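Local structure of dihydrodipicolinate synthase (Bacillus anthracis, 1XKY) at the interface of chains A and B and the interface of chains A and C. The protein catalyses the condensation of pyruvate with aspartate semialdehyde, the step that opens the diaminopimelate route to lysine. Sequence-based numbering; all coordinates share one arbitrary frame. Chains: chain A/B/C, dihydrodipicolinate synthase.

Contact 1: the interface of chains A and B. Residues chain A 245, 249; chain B 182, 185-186.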
loop_
_atom_site.group_PDB
_atom_site.type_symbol
_atom_site.label_atom_id
_atom_site.label_comp_id
_atom_site.label_asym_id
_atom_site.label_seq_id
_atom_site.Cartn_x
_atom_site.Cartn_y
_atom_site.Cartn_z
ATOM N N GLN A 245 17.926 9.349 17.910
ATOM C CA GLN A 245 18.129 10.034 16.637
ATOM C C GLN A 245 19.303 9.447 15.843
ATOM O O GLN A 245 19.201 9.239 14.631
ATOM C CB GLN A 245 18.287 11.540 16.875
ATOM C CG GLN A 245 16.940 12.194 17.155
ATOM C CD GLN A 245 17.030 13.554 17.815
ATOM O OE1 GLN A 245 16.021 14.086 18.298
ATOM N NE2 GLN A 245 18.225 14.127 17.845
ATOM N N ARG A 249 19.169 7.202 12.237
ATOM C CA ARG A 249 20.033 7.652 11.150
ATOM C C ARG A 249 20.949 6.519 10.689
ATOM O O ARG A 249 21.020 6.197 9.497
ATOM C CB ARG A 249 20.871 8.829 11.647
ATOM C CG ARG A 249 21.458 9.696 10.579
ATOM C CD ARG A 249 21.660 11.113 11.113
ATOM N NE ARG A 249 22.529 11.147 12.290
ATOM C CZ ARG A 249 23.850 10.992 12.246
ATOM N NH1 ARG A 249 24.467 10.763 11.092
ATOM N NH2 ARG A 249 24.562 11.050 13.362
ATOM N N THR B 182 10.506 11.565 14.377
ATOM C CA THR B 182 11.849 11.626 14.965
ATOM C C THR B 182 12.771 12.598 14.220
ATOM O O THR B 182 13.425 13.442 14.835
ATOM C CB THR B 182 12.507 10.224 15.004
ATOM O OG1 THR B 182 11.803 9.388 15.933
ATOM C CG2 THR B 182 13.989 10.310 15.408
ATOM N N ILE B 185 11.657 16.260 14.539
ATOM C CA ILE B 185 12.047 16.706 15.876
ATOM C C ILE B 185 13.539 17.070 15.886
ATOM O O ILE B 185 13.918 18.157 16.339
ATOM C CB ILE B 185 11.719 15.640 16.960
ATOM C CG1 ILE B 185 10.196 15.521 17.142
ATOM C CG2 ILE B 185 12.379 15.986 18.308
ATOM C CD1 ILE B 185 9.741 14.201 17.732
ATOM N N GLU B 186 14.355 16.166 15.359
ATOM C CA GLU B 186 15.815 16.332 15.294
ATOM C C GLU B 186 16.255 17.577 14.529
ATOM O O GLU B 186 17.065 18.348 15.015
ATOM C CB GLU B 186 16.430 15.117 14.601
ATOM C CG GLU B 186 17.949 15.140 14.467
ATOM C CD GLU B 186 18.487 13.915 13.743
ATOM O OE1 GLU B 186 19.723 13.748 13.699
ATOM O OE2 GLU B 186 17.682 13.123 13.212
HETATM O O HOH W 1 17.316 10.500 13.101
HETATM O O HOH W 2 21.732 12.059 15.187
#

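Contact 2: the interface of chains A and C. Residues chain A 91-93, 116, 119, 129; chain C 60-61, 280.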
loop_
_atom_site.group_PDB
_atom_site.type_symbol
_atom_site.label_atom_id
_atom_site.label_comp_id
_atom_site.label_asym_id
_atom_site.label_seq_id
_atom_site.Cartn_x
_atom_site.Cartn_y
_atom_site.Cartn_z
ATOM N N ASN A 91 9.729 -21.908 5.275
ATOM C CA ASN A 91 8.350 -21.987 4.793
ATOM C C ASN A 91 7.863 -23.423 4.529
ATOM O O ASN A 91 6.801 -23.632 3.925
ATOM C CB ASN A 91 8.165 -21.093 3.554
ATOM C CG ASN A 91 8.948 -21.570 2.333
ATOM O OD1 ASN A 91 8.817 -20.988 1.248
ATOM N ND2 ASN A 91 9.755 -22.618 2.488
ATOM N N ASN A 92 8.654 -24.394 4.992
ATOM C CA ASN A 92 8.379 -25.825 4.884
ATOM C C ASN A 92 8.384 -26.393 6.307
ATOM O O ASN A 92 9.426 -26.424 6.975
ATOM C CB ASN A 92 9.463 -26.484 4.014
ATOM C CG ASN A 92 9.345 -28.012 3.931
ATOM O OD1 ASN A 92 8.809 -28.662 4.816
ATOM N ND2 ASN A 92 9.895 -28.584 2.868
ATOM N N THR A 93 7.223 -26.841 6.776
ATOM C CA THR A 93 7.080 -27.270 8.179
ATOM C C THR A 93 7.937 -28.504 8.513
ATOM O O THR A 93 8.635 -28.533 9.535
ATOM C CB THR A 93 5.590 -27.544 8.536
ATOM O OG1 THR A 93 4.783 -26.422 8.140
ATOM C CG2 THR A 93 5.425 -27.765 10.027
ATOM N N PRO A 116 6.237 -18.185 7.493
ATOM C CA PRO A 116 6.549 -18.690 6.157
ATOM C C PRO A 116 6.386 -17.640 5.064
ATOM O O PRO A 116 5.334 -16.995 4.952
ATOM C CB PRO A 116 5.546 -19.828 5.970
ATOM C CG PRO A 116 5.369 -20.359 7.331
ATOM C CD PRO A 116 5.360 -19.117 8.216
ATOM N N ASN A 119 4.901 -18.857 0.157
ATOM C CA ASN A 119 3.652 -19.629 -0.018
ATOM C C ASN A 119 2.398 -19.031 0.646
ATOM O O ASN A 119 1.306 -19.588 0.503
ATOM C CB ASN A 119 3.818 -21.125 0.348
ATOM C CG ASN A 119 4.487 -21.359 1.694
ATOM O OD1 ASN A 119 4.596 -20.456 2.520
ATOM N ND2 ASN A 119 4.931 -22.598 1.920
ATOM N N HIS A 129 1.652 -24.651 11.832
ATOM C CA HIS A 129 3.073 -24.685 11.479
ATOM C C HIS A 129 3.936 -24.486 12.724
ATOM O O HIS A 129 4.776 -25.327 13.041
ATOM C CB HIS A 129 3.328 -23.612 10.407
ATOM C CG HIS A 129 4.770 -23.295 10.147
ATOM N ND1 HIS A 129 5.546 -24.017 9.263
ATOM C CD2 HIS A 129 5.549 -22.281 10.596
ATOM C CE1 HIS A 129 6.751 -23.471 9.199
ATOM N NE2 HIS A 129 6.780 -22.421 10.001
ATOM N N PRO C 60 7.689 -25.189 -2.424
ATOM C CA PRO C 60 8.310 -24.980 -1.112
ATOM C C PRO C 60 8.382 -26.228 -0.227
ATOM O O PRO C 60 9.326 -26.360 0.568
ATOM C CB PRO C 60 7.406 -23.915 -0.467
ATOM C CG PRO C 60 6.799 -23.195 -1.624
ATOM C CD PRO C 60 6.513 -24.309 -2.582
ATOM N N THR C 61 7.414 -27.136 -0.365
ATOM C CA THR C 61 7.357 -28.346 0.469
ATOM C C THR C 61 7.814 -29.637 -0.230
ATOM O O THR C 61 7.820 -30.705 0.391
ATOM C CB THR C 61 5.954 -28.557 1.066
ATOM O OG1 THR C 61 4.965 -28.504 0.030
ATOM C CG2 THR C 61 5.657 -27.479 2.113
ATOM N N PRO C 280 3.013 -25.686 5.343
ATOM C CA PRO C 280 2.122 -25.012 6.292
ATOM C C PRO C 280 0.749 -24.743 5.687
ATOM O O PRO C 280 -0.032 -23.972 6.246
ATOM C CB PRO C 280 2.843 -23.691 6.566
ATOM C CG PRO C 280 3.635 -23.440 5.333
ATOM C CD PRO C 280 4.071 -24.791 4.843
HETATM O O HOH W 3 11.159 -24.498 1.133
HETATM O O HOH W 4 9.770 -31.540 2.625
HETATM O O HOH W 5 11.816 -27.969 0.300
#

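Contact 3: the interface of chains A and C. Residues chain A 60, 91, 117-118; chain C 60, 91, 117-118, 150.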
loop_
_atom_site.group_PDB
_atom_site.type_symbol
_atom_site.label_atom_id
_atom_site.label_comp_id
_atom_site.label_asym_id
_atom_site.label_seq_id
_atom_site.Cartn_x
_atom_site.Cartn_y
_atom_site.Cartn_z
ATOM N N PRO A 60 18.930 -17.786 3.590
ATOM C CA PRO A 60 18.490 -18.336 2.294
ATOM C C PRO A 60 19.575 -19.010 1.454
ATOM O O PRO A 60 19.257 -19.902 0.660
ATOM C CB PRO A 60 17.945 -17.102 1.552
ATOM C CG PRO A 60 17.640 -16.124 2.623
ATOM C CD PRO A 60 18.679 -16.336 3.660
ATOM N N ASN A 91 9.729 -21.908 5.275
ATOM C CA ASN A 91 8.350 -21.987 4.793
ATOM C C ASN A 91 7.863 -23.423 4.529
ATOM O O ASN A 91 6.801 -23.632 3.925
ATOM C CB ASN A 91 8.165 -21.093 3.554
ATOM C CG ASN A 91 8.948 -21.570 2.333
ATOM O OD1 ASN A 91 8.817 -20.988 1.248
ATOM N ND2 ASN A 91 9.755 -22.618 2.488
ATOM N N TYR A 117 7.450 -17.498 4.283
ATOM C CA TYR A 117 7.523 -16.604 3.136
ATOM C C TYR A 117 7.139 -17.360 1.869
ATOM O O TYR A 117 7.163 -18.586 1.837
ATOM C CB TYR A 117 8.962 -16.079 2.978
ATOM C CG TYR A 117 9.992 -17.162 3.215
ATOM C CD1 TYR A 117 10.547 -17.356 4.476
ATOM C CD2 TYR A 117 10.376 -18.025 2.188
ATOM C CE1 TYR A 117 11.461 -18.368 4.705
ATOM C CE2 TYR A 117 11.297 -19.042 2.409
ATOM C CZ TYR A 117 11.833 -19.202 3.673
ATOM O OH TYR A 117 12.741 -20.200 3.903
ATOM N N TYR A 118 6.801 -16.606 0.826
ATOM C CA TYR A 118 6.553 -17.137 -0.520
ATOM C C TYR A 118 5.216 -17.877 -0.693
ATOM O O TYR A 118 4.473 -17.552 -1.616
ATOM C CB TYR A 118 7.742 -17.992 -1.013
ATOM C CG TYR A 118 7.698 -18.349 -2.485
ATOM C CD1 TYR A 118 7.570 -17.358 -3.469
ATOM C CD2 TYR A 118 7.808 -19.675 -2.898
ATOM C CE1 TYR A 118 7.531 -17.689 -4.824
ATOM C CE2 TYR A 118 7.773 -20.019 -4.247
ATOM C CZ TYR A 118 7.628 -19.024 -5.206
ATOM O OH TYR A 118 7.605 -19.369 -6.535
ATOM N N PRO C 60 7.689 -25.189 -2.424
ATOM C CA PRO C 60 8.310 -24.980 -1.112
ATOM C C PRO C 60 8.382 -26.228 -0.227
ATOM O O PRO C 60 9.326 -26.360 0.568
ATOM C CB PRO C 60 7.406 -23.915 -0.467
ATOM C CG PRO C 60 6.799 -23.195 -1.624
ATOM C CD PRO C 60 6.513 -24.309 -2.582
ATOM N N ASN C 91 15.306 -18.496 -4.220
ATOM C CA ASN C 91 15.997 -17.266 -3.793
ATOM C C ASN C 91 17.503 -17.444 -3.521
ATOM O O ASN C 91 18.144 -16.562 -2.951
ATOM C CB ASN C 91 15.298 -16.629 -2.584
ATOM C CG ASN C 91 15.284 -17.523 -1.340
ATOM O OD1 ASN C 91 14.858 -17.092 -0.265
ATOM N ND2 ASN C 91 15.750 -18.751 -1.475
ATOM N N TYR C 117 12.453 -14.497 -3.521
ATOM C CA TYR C 117 11.598 -14.120 -2.406
ATOM C C TYR C 117 12.425 -14.035 -1.136
ATOM O O TYR C 117 13.524 -14.615 -1.036
ATOM C CB TYR C 117 10.481 -15.165 -2.203
ATOM C CG TYR C 117 10.973 -16.583 -2.364
ATOM C CD1 TYR C 117 10.919 -17.212 -3.605
ATOM C CD2 TYR C 117 11.543 -17.276 -1.298
ATOM C CE1 TYR C 117 11.388 -18.483 -3.778
ATOM C CE2 TYR C 117 12.019 -18.560 -1.466
ATOM C CZ TYR C 117 11.930 -19.157 -2.716
ATOM O OH TYR C 117 12.392 -20.427 -2.913
ATOM N N TYR C 118 11.877 -13.309 -0.165
ATOM C CA TYR C 118 12.381 -13.268 1.208
ATOM C C TYR C 118 13.626 -12.393 1.379
ATOM O O TYR C 118 13.645 -11.551 2.259
ATOM C CB TYR C 118 12.610 -14.690 1.772
ATOM C CG TYR C 118 12.880 -14.744 3.274
ATOM C CD1 TYR C 118 12.061 -14.076 4.179
ATOM C CD2 TYR C 118 13.948 -15.479 3.782
ATOM C CE1 TYR C 118 12.311 -14.117 5.553
ATOM C CE2 TYR C 118 14.209 -15.535 5.159
ATOM C CZ TYR C 118 13.384 -14.850 6.035
ATOM O OH TYR C 118 13.636 -14.892 7.387
ATOM N N SER C 150 7.075 -12.282 -3.731
ATOM C CA SER C 150 8.486 -11.943 -3.521
ATOM C C SER C 150 8.740 -10.493 -3.126
ATOM O O SER C 150 9.892 -10.138 -2.852
ATOM C CB SER C 150 9.294 -12.275 -4.777
ATOM O OG SER C 150 9.189 -13.656 -5.081
HETATM O O HOH W 6 11.159 -24.498 1.133
HETATM O O HOH W 7 10.350 -21.826 -1.012
HETATM O O HOH W 8 16.782 -20.627 -0.043
#

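Contact 4: the interface of chains A and B. Residues chain A 201, 203-204, 244; chain B 178-179, 182, 204, 207-208.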
loop_
_atom_site.group_PDB
_atom_site.type_symbol
_atom_site.label_atom_id
_atom_site.label_comp_id
_atom_site.label_asym_id
_atom_site.label_seq_id
_atom_site.Cartn_x
_atom_site.Cartn_y
_atom_site.Cartn_z
ATOM N N LEU A 201 12.515 1.544 15.894
ATOM C CA LEU A 201 11.387 1.459 16.811
ATOM C C LEU A 201 11.728 1.017 18.229
ATOM O O LEU A 201 10.825 0.893 19.050
ATOM C CB LEU A 201 10.309 0.530 16.243
ATOM C CG LEU A 201 9.654 1.046 14.961
ATOM C CD1 LEU A 201 8.461 0.166 14.588
ATOM C CD2 LEU A 201 9.230 2.501 15.101
ATOM N N LEU A 203 12.960 2.412 20.955
ATOM C CA LEU A 203 12.491 3.302 22.021
ATOM C C LEU A 203 10.954 3.374 22.133
ATOM O O LEU A 203 10.410 3.105 23.199
ATOM C CB LEU A 203 13.127 4.700 21.894
ATOM C CG LEU A 203 13.730 5.238 23.193
ATOM C CD1 LEU A 203 14.714 4.226 23.815
ATOM C CD2 LEU A 203 14.417 6.583 22.972
ATOM N N PRO A 204 10.251 3.718 21.036
ATOM C CA PRO A 204 8.787 3.710 21.117
ATOM C C PRO A 204 8.170 2.334 21.420
ATOM O O PRO A 204 7.134 2.268 22.073
ATOM C CB PRO A 204 8.347 4.232 19.738
ATOM C CG PRO A 204 9.512 4.016 18.840
ATOM C CD PRO A 204 10.727 4.160 19.712
ATOM N N HIS A 244 18.540 7.953 20.266
ATOM C CA HIS A 244 17.498 7.455 19.368
ATOM C C HIS A 244 17.640 8.055 17.971
ATOM O O HIS A 244 17.491 7.361 16.981
ATOM C CB HIS A 244 16.108 7.763 19.953
ATOM C CG HIS A 244 14.976 7.562 18.996
ATOM N ND1 HIS A 244 14.517 6.316 18.623
ATOM C CD2 HIS A 244 14.194 8.460 18.348
ATOM C CE1 HIS A 244 13.505 6.455 17.784
ATOM N NE2 HIS A 244 13.294 7.746 17.596
ATOM N N VAL B 178 6.405 7.329 13.593
ATOM C CA VAL B 178 7.197 8.055 14.598
ATOM C C VAL B 178 8.667 8.253 14.176
ATOM O O VAL B 178 9.391 9.019 14.803
ATOM C CB VAL B 178 7.131 7.397 16.009
ATOM C CG1 VAL B 178 5.676 7.180 16.439
ATOM C CG2 VAL B 178 7.934 6.096 16.049
ATOM N N LEU B 179 9.099 7.570 13.121
ATOM C CA LEU B 179 10.455 7.727 12.611
ATOM C C LEU B 179 10.630 8.959 11.738
ATOM O O LEU B 179 11.691 9.593 11.770
ATOM C CB LEU B 179 10.890 6.476 11.847
ATOM C CG LEU B 179 10.993 5.206 12.708
ATOM C CD1 LEU B 179 11.909 4.216 12.049
ATOM C CD2 LEU B 179 11.500 5.499 14.130
ATOM N N THR B 182 10.506 11.565 14.377
ATOM C CA THR B 182 11.849 11.626 14.965
ATOM C C THR B 182 12.771 12.598 14.220
ATOM O O THR B 182 13.425 13.442 14.835
ATOM C CB THR B 182 12.507 10.224 15.004
ATOM O OG1 THR B 182 11.803 9.388 15.933
ATOM C CG2 THR B 182 13.989 10.310 15.408
ATOM N N PRO B 204 4.121 6.452 22.499
ATOM C CA PRO B 204 5.376 6.252 21.750
ATOM C C PRO B 204 5.897 7.504 21.017
ATOM O O PRO B 204 7.107 7.666 20.888
ATOM C CB PRO B 204 5.029 5.124 20.764
ATOM C CG PRO B 204 3.551 5.163 20.622
ATOM C CD PRO B 204 3.023 5.626 21.959
ATOM N N ALA B 207 7.644 9.534 23.607
ATOM C CA ALA B 207 8.904 8.872 23.953
ATOM C C ALA B 207 10.042 9.321 23.028
ATOM O O ALA B 207 11.181 9.453 23.480
ATOM C CB ALA B 207 8.753 7.367 23.936
ATOM N N VAL B 208 9.726 9.589 21.756
ATOM C CA VAL B 208 10.729 10.059 20.779
ATOM C C VAL B 208 10.848 11.597 20.677
ATOM O O VAL B 208 11.647 12.111 19.886
ATOM C CB VAL B 208 10.503 9.430 19.370
ATOM C CG1 VAL B 208 10.461 7.914 19.465
ATOM C CG2 VAL B 208 9.223 9.948 18.695
#

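Contact 1: the interface of chains A and B
Helix 237-253 of chain A meets helix 178-187 of chain B, with A:Gln245 lying along B:Glu186 and A:Arg249 one turn further on. A:Gln245 and B:Glu186 are both extended and run antiparallel. The amide carbon CD of A:Gln245 lies 3.6 Å from CB of B:Glu186, and its NE2 is 3.5 Å from CG of the same residue. Amide and carboxylate planes are 14° apart and stacked, but shifted, so that the amide covers the glutamate's methylenes and the carboxylate lies beside CB of the glutamine. B:Glu186 reaches this far because its CG is anti to the backbone N (chi1 -180°) and the rest of the chain is straight. CG2 of B:Thr182 supports the start of the glutamine, 3.9 Å from CG of A:Gln245, while the methyl CG2 of B:Ile185 lies near its amide oxygen. Carboxylate atom OE2 of B:Glu186 holds water 1 at 2.7 Å, and the backbone O of A:Gln245 holds the same water. Water 2 sits in the guanidinium plane, at its edge, between NE of A:Arg249 and OE1 of B:Glu186. NE of A:Arg249 and OE1 of B:Glu186 are 4.1 Å apart, so the opposite charges probably attract through the water rather than by a salt bridge. Glutamine suits its place by offering a long aliphatic stem and a flat amide to lie on the glutamate, whose carboxylate takes the waters. The patch helps hold two subunits of the tetramer together across a two-fold axis.

Contact 2: the interface of chains A and C
A:Asn92 lies against C:Pro60 and C:Thr61, which follow the GXXGE signature of the dihydrodipicolinate synthase family. Its CB is 3.5 Å from the backbone O of C:Pro60, and CG is 4.0 Å from CA of C:Thr61. With CG anti to the backbone N (chi1 175°), the side chain points at the partner and brings its amide nitrogen ND2 3.2 Å from C:Pro60 O. That bond is weak and bent, 130° at the hydrogen. Water strengthens the link: ND2 binds water 4, held also by O of C:Thr61, and water 5, held also by O of C:Pro60. A short amide suits a spot where backbone carbonyls must be met. A:Asn91 sets its amide across the C:Pro60 ring, with OD1 3.7 Å from CB, and its ND2 reaches C:Pro60 O through water 3. A:Asn119 touches both C:Pro60 and C:Pro280 with its ND2, which also bonds the backbone O of A:Asn91 at 2.9 Å, nearly in its own amide plane, steadying that loop. C:Pro280, which follows a cis peptide, fits its compact ring beside A:His129, CB to CB 3.9 Å. The imidazole is fixed by A:Thr93 OG1, in plane and 2.8 Å from ND1 of A:His129, while A:Pro116 CG sits over the centre of one face.

Contact 3: the interface of chains A and C
The amide nitrogen ND2 of C:Asn91 binds water 8 at 2.6 Å, and that water also holds the backbone O of A:Pro60, so a carbonyl of one subunit is tied to an asparagine of the other. The twin bridge runs through water 6 between A:Asn91 and C:Pro60. Water 7 adds another link, sitting between OD1 of A:Asn91 and the phenol OH of C:Tyr117, 3.1 Å from the latter. Asparagine suits the place because its amide can both donate and accept. Between these bridges lies an aromatic cluster made from the paired tyrosines of both chains. A:Tyr118 stacks on C:Tyr117 with ring centres 4.1 Å apart and planes 20° from parallel; A:Tyr117 and C:Tyr118 do the same at 17°. The A:Tyr117 ring is sandwiched between C:Tyr118 and CB of A:Asn91, and C:Tyr117 likewise between A:Tyr118 and CB of C:Asn91. A:Tyr118 has a positive phi, and CG anti to its backbone N (chi1 -168°) helps to lay the ring on C:Tyr117. In this family the second tyrosine of the pair reaches into the neighbour's active site as part of the catalytic triad, so dimer formation probably matters for catalysis. CG of A:Pro60 meets CD2 of C:Tyr118 at 3.9 Å, the two side chains set roughly perpendicular. At the two-fold axis A:Tyr117 and C:Tyr117 touch along their sides, CD2 of A:Tyr117 lying 3.8 Å from CD2 of C:Tyr117.

Contact 4: the interface of chains A and B
In this TIM-barrel enzyme of the dihydrodipicolinate synthase family, helix 237-253 of chain A lays A:His244 against helix 178-187 of chain B, while the short helices 202-207 of both chains meet beside it. The imidazole NE2 of A:His244 and the hydroxyl OG1 of B:Thr182 share a hydrogen bond of 2.8 Å, fairly straight at 157°, with OG1 in the plane of the ring at its edge. The histidine reaches across to it because CG is anti to the backbone N (chi1 168°). OG1 also donates to the backbone O of B:Val178 at 2.7 Å, within its own helix. If the hydroxyl hydrogen is spent there, the imidazole would have to supply the one between the subunits. Threonine fits well here: its methyl CG2 packs 3.5 Å from CD2 of the histidine while the hydroxyl makes both bonds. CG1 of B:Val208 comes over the ring's face near its NE2 rim, 3.4 Å from NE2 of A:His244, and touches CD of A:Pro204 as well. Compact rings allow close approach near the two-fold axis, where CB of A:Pro204 faces CB of B:Pro204 at 3.6 Å. The neighbouring CG of A:Pro204 meets the methyl CG2 of B:Val178. That methyl also meets A:Leu201, a branched chain whose one methyl, CD2, serves both this contact and that with CD2 of B:Leu179 at 3.9 Å, crossing it at about a right angle.

Contact 1 and contact 4 are neighbouring pieces of the A-B interface, their C-alpha centres about 9 Å apart. B:Thr182 serves both, giving its methyl to each and its hydroxyl to contact 4, and helices 237-253 and 178-187 run through the pair. Contact 2 and contact 3, also about 9 Å apart, form part of the A-C interface and share A:Asn91 and C:Pro60. The two interfaces are well separated: centres of contact 1 and contact 2 lie about 39 Å apart, those of contact 3 and contact 4 about 31 Å. Chain A thus uses distinct surfaces for two partners, as a dimer-of-dimers tetramer requires.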